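Local structure of muconolactone isomerase-like protein (Thermus thermophilus, 1VDH) at the interface of chains A and B. The protein catalyses the hydrogen peroxide-dependent decarboxylation of Fe-coproporphyrin III to heme b, the last step of coproporphyrin-dependent heme biosynthesis, and works as a homopentamer. Residues are numbered along the deposited sequence; one frame, centred on the assembly and turned at random. Chains: chain A/B, muconolactone isomerase-like protein.

The interface of chains A and B. Residues chain A 67-68, 232, 234; chain B 18, 83, 87, 90, 109, 192-193.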
ATOM      1  N   VAL A  67       0.854 -22.103  -7.898  1.00  7.62           N
ATOM      2  CA  VAL A  67       0.792 -20.746  -8.433  1.00  6.47           C
ATOM      3  C   VAL A  67       2.168 -20.137  -8.705  1.00  7.22           C
ATOM      4  O   VAL A  67       3.040 -20.149  -7.845  1.00  7.36           O
ATOM      5  CB  VAL A  67      -0.007 -19.826  -7.466  1.00  6.17           C
ATOM      6  CG1 VAL A  67      -0.201 -18.433  -8.071  1.00  4.55           C
ATOM      7  CG2 VAL A  67      -1.360 -20.449  -7.145  1.00  7.38           C
ATOM      8  N   VAL A  68       2.344 -19.583  -9.901  1.00  7.39           N
ATOM      9  CA  VAL A  68       3.615 -18.964 -10.276  1.00  7.48           C
ATOM     10  C   VAL A  68       3.799 -17.596  -9.614  1.00  7.50           C
ATOM     11  O   VAL A  68       2.823 -16.884  -9.365  1.00  7.49           O
ATOM     12  CB  VAL A  68       3.717 -18.787 -11.826  1.00  9.17           C
ATOM     13  CG1 VAL A  68       2.658 -17.798 -12.333  1.00  7.04           C
ATOM     14  CG2 VAL A  68       5.115 -18.330 -12.225  1.00  8.50           C
ATOM     15  N   PHE A 232      -3.797 -10.688 -10.746  1.00  6.47           N
ATOM     16  CA  PHE A 232      -4.035 -11.881 -11.559  1.00  6.05           C
ATOM     17  C   PHE A 232      -3.133 -13.013 -11.081  1.00  6.18           C
ATOM     18  O   PHE A 232      -1.917 -12.837 -10.951  1.00  5.03           O
ATOM     19  CB  PHE A 232      -3.765 -11.609 -13.048  1.00  5.32           C
ATOM     20  CG  PHE A 232      -4.836 -10.798 -13.728  1.00  5.08           C
ATOM     21  CD1 PHE A 232      -4.964  -9.436 -13.482  1.00  5.10           C
ATOM     22  CD2 PHE A 232      -5.724 -11.403 -14.613  1.00  6.09           C
ATOM     23  CE1 PHE A 232      -5.966  -8.686 -14.109  1.00  5.50           C
ATOM     24  CE2 PHE A 232      -6.726 -10.665 -15.244  1.00  5.91           C
ATOM     25  CZ  PHE A 232      -6.849  -9.306 -14.992  1.00  6.80           C
ATOM     26  N   VAL A 234      -2.052 -17.108 -11.683  1.00  4.89           N
ATOM     27  CA  VAL A 234      -2.108 -18.231 -12.611  1.00  5.74           C
ATOM     28  C   VAL A 234      -1.561 -19.463 -11.906  1.00  5.47           C
ATOM     29  O   VAL A 234      -0.492 -19.419 -11.299  1.00  5.59           O
ATOM     30  CB  VAL A 234      -1.310 -17.979 -13.907  1.00  5.43           C
ATOM     31  CG1 VAL A 234      -1.428 -19.194 -14.831  1.00  6.14           C
ATOM     32  CG2 VAL A 234      -1.842 -16.746 -14.627  1.00  5.23           C
TER
ATOM     33  N   LEU B  18       9.863 -15.299 -16.670  1.00  6.08           N
ATOM     34  CA  LEU B  18       9.707 -15.185 -15.228  1.00  5.86           C
ATOM     35  C   LEU B  18      10.807 -14.317 -14.647  1.00  4.83           C
ATOM     36  O   LEU B  18      11.989 -14.603 -14.830  1.00  5.02           O
ATOM     37  CB  LEU B  18       9.743 -16.547 -14.528  1.00  6.24           C
ATOM     38  CG  LEU B  18       9.639 -16.452 -12.995  1.00  7.98           C
ATOM     39  CD1 LEU B  18       8.245 -15.974 -12.591  1.00  8.24           C
ATOM     40  CD2 LEU B  18       9.949 -17.802 -12.348  1.00  6.77           C
ATOM     41  N   LEU B  83       4.917 -22.324 -19.382  1.00  7.99           N
ATOM     42  CA  LEU B  83       4.882 -22.060 -17.944  1.00  7.51           C
ATOM     43  C   LEU B  83       5.472 -23.183 -17.091  1.00  8.90           C
ATOM     44  O   LEU B  83       6.166 -22.917 -16.108  1.00  8.68           O
ATOM     45  CB  LEU B  83       3.446 -21.769 -17.495  1.00  6.36           C
ATOM     46  CG  LEU B  83       3.169 -21.662 -15.990  1.00  7.57           C
ATOM     47  CD1 LEU B  83       3.991 -20.538 -15.360  1.00  8.45           C
ATOM     48  CD2 LEU B  83       1.691 -21.433 -15.769  1.00  6.60           C
ATOM     49  N   LEU B  87       7.831 -22.902 -13.887  1.00  9.71           N
ATOM     50  CA  LEU B  87       7.410 -23.348 -12.558  1.00 10.57           C
ATOM     51  C   LEU B  87       8.509 -24.243 -11.995  1.00 10.61           C
ATOM     52  O   LEU B  87       8.827 -24.183 -10.815  1.00 11.02           O
ATOM     53  CB  LEU B  87       6.098 -24.136 -12.641  1.00  7.39           C
ATOM     54  CG  LEU B  87       4.818 -23.333 -12.884  1.00  7.69           C
ATOM     55  CD1 LEU B  87       3.638 -24.275 -13.072  1.00  5.98           C
ATOM     56  CD2 LEU B  87       4.571 -22.401 -11.709  1.00  7.04           C
ATOM     57  N   GLU B  90      11.654 -22.165 -11.022  1.00  9.10           N
ATOM     58  CA  GLU B  90      11.293 -21.392  -9.837  1.00 10.60           C
ATOM     59  C   GLU B  90      11.252 -22.270  -8.580  1.00 10.82           C
ATOM     60  O   GLU B  90      11.806 -21.911  -7.539  1.00 10.36           O
ATOM     61  CB  GLU B  90       9.931 -20.734 -10.078  1.00 11.58           C
ATOM     62  CG  GLU B  90       9.363 -19.946  -8.922  1.00 12.16           C
ATOM     63  CD  GLU B  90       7.975 -19.412  -9.236  1.00 12.48           C
ATOM     64  OE1 GLU B  90       7.775 -18.186  -9.149  1.00 10.10           O
ATOM     65  OE2 GLU B  90       7.085 -20.218  -9.584  1.00 11.40           O
ATOM     66  N   TYR B 109       5.287 -12.662 -14.149  1.00  3.91           N
ATOM     67  CA  TYR B 109       5.087 -13.740 -15.112  1.00  4.94           C
ATOM     68  C   TYR B 109       4.501 -13.130 -16.377  1.00  3.96           C
ATOM     69  O   TYR B 109       3.429 -12.521 -16.343  1.00  5.30           O
ATOM     70  CB  TYR B 109       4.130 -14.802 -14.559  1.00  4.39           C
ATOM     71  CG  TYR B 109       3.715 -15.827 -15.600  1.00  7.17           C
ATOM     72  CD1 TYR B 109       2.372 -16.152 -15.791  1.00  6.03           C
ATOM     73  CD2 TYR B 109       4.663 -16.436 -16.427  1.00  6.10           C
ATOM     74  CE1 TYR B 109       1.982 -17.059 -16.784  1.00  6.22           C
ATOM     75  CE2 TYR B 109       4.281 -17.338 -17.424  1.00  6.88           C
ATOM     76  CZ  TYR B 109       2.940 -17.643 -17.597  1.00  5.70           C
ATOM     77  OH  TYR B 109       2.554 -18.523 -18.588  1.00  5.62           O
ATOM     78  N   GLY B 192      -3.915 -10.937 -18.227  1.00  7.24           N
ATOM     79  CA  GLY B 192      -4.494 -12.175 -17.734  1.00  7.83           C
ATOM     80  C   GLY B 192      -3.496 -13.102 -17.054  1.00  7.23           C
ATOM     81  O   GLY B 192      -3.874 -14.182 -16.595  1.00  8.87           O
ATOM     82  N   LEU B 193      -2.237 -12.677 -16.950  1.00  5.64           N
ATOM     83  CA  LEU B 193      -1.203 -13.509 -16.336  1.00  5.23           C
ATOM     84  C   LEU B 193      -0.583 -12.913 -15.076  1.00  5.25           C
ATOM     85  O   LEU B 193      -0.100 -13.645 -14.213  1.00  4.55           O
ATOM     86  CB  LEU B 193      -0.102 -13.821 -17.347  1.00  5.40           C
ATOM     87  CG  LEU B 193      -0.545 -14.402 -18.695  1.00  5.43           C
ATOM     88  CD1 LEU B 193       0.687 -14.622 -19.572  1.00  6.19           C
ATOM     89  CD2 LEU B 193      -1.295 -15.711 -18.489  1.00  6.54           C
TER
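A:Val68, just past the end of strand 61-67, pushes its isopropyl group into an apolar notch of chain B walled by B:Leu83, B:Leu87, B:Leu18 and B:Tyr109. CB of A:Val68 meets the CD2 methyl of B:Leu87 at 3.7 Å. The branches then part. CG1 of A:Val68, set between the backbone N and the carbonyl carbon (chi1 65°), reaches CD1 of the B:Tyr109 ring, the two side chains running roughly perpendicular. CG2 of A:Val68 lies 3.9 Å from CD1 of B:Leu18, the two side chains pointing opposite ways as they pass. B:Leu83 forks between the two valines, sending CD1 to A:Val68 and CD2 to CG1 of A:Val234 at 4.0 Å; that same CD1 also lies over one face of the B:Tyr109 ring, toward its rim. An alanine in place of A:Val68 would probably open a gap between B:Tyr109 and B:Leu18, leaving both without their methyl partners. To one side, CG2 of A:Val234 packs 3.7 Å from CA of B:Leu193, and the A:Phe232 ring brings CD2 to within 3.4 Å of CA of B:Gly192, where no side chain intervenes. At the polar rim, B:Glu90 crosses A:Val68 nearly at right angles, its carboxylate OE2 3.8 Å from CG2 of A:Val68. The patch centre lies about 16 Å from B:Tyr145, the predicted active-site residue. Without cross-chain hydrogen bonds or salt bridges here, shape and apolar packing make this patch one part of the contact holding neighbouring subunits together in the homopentamer.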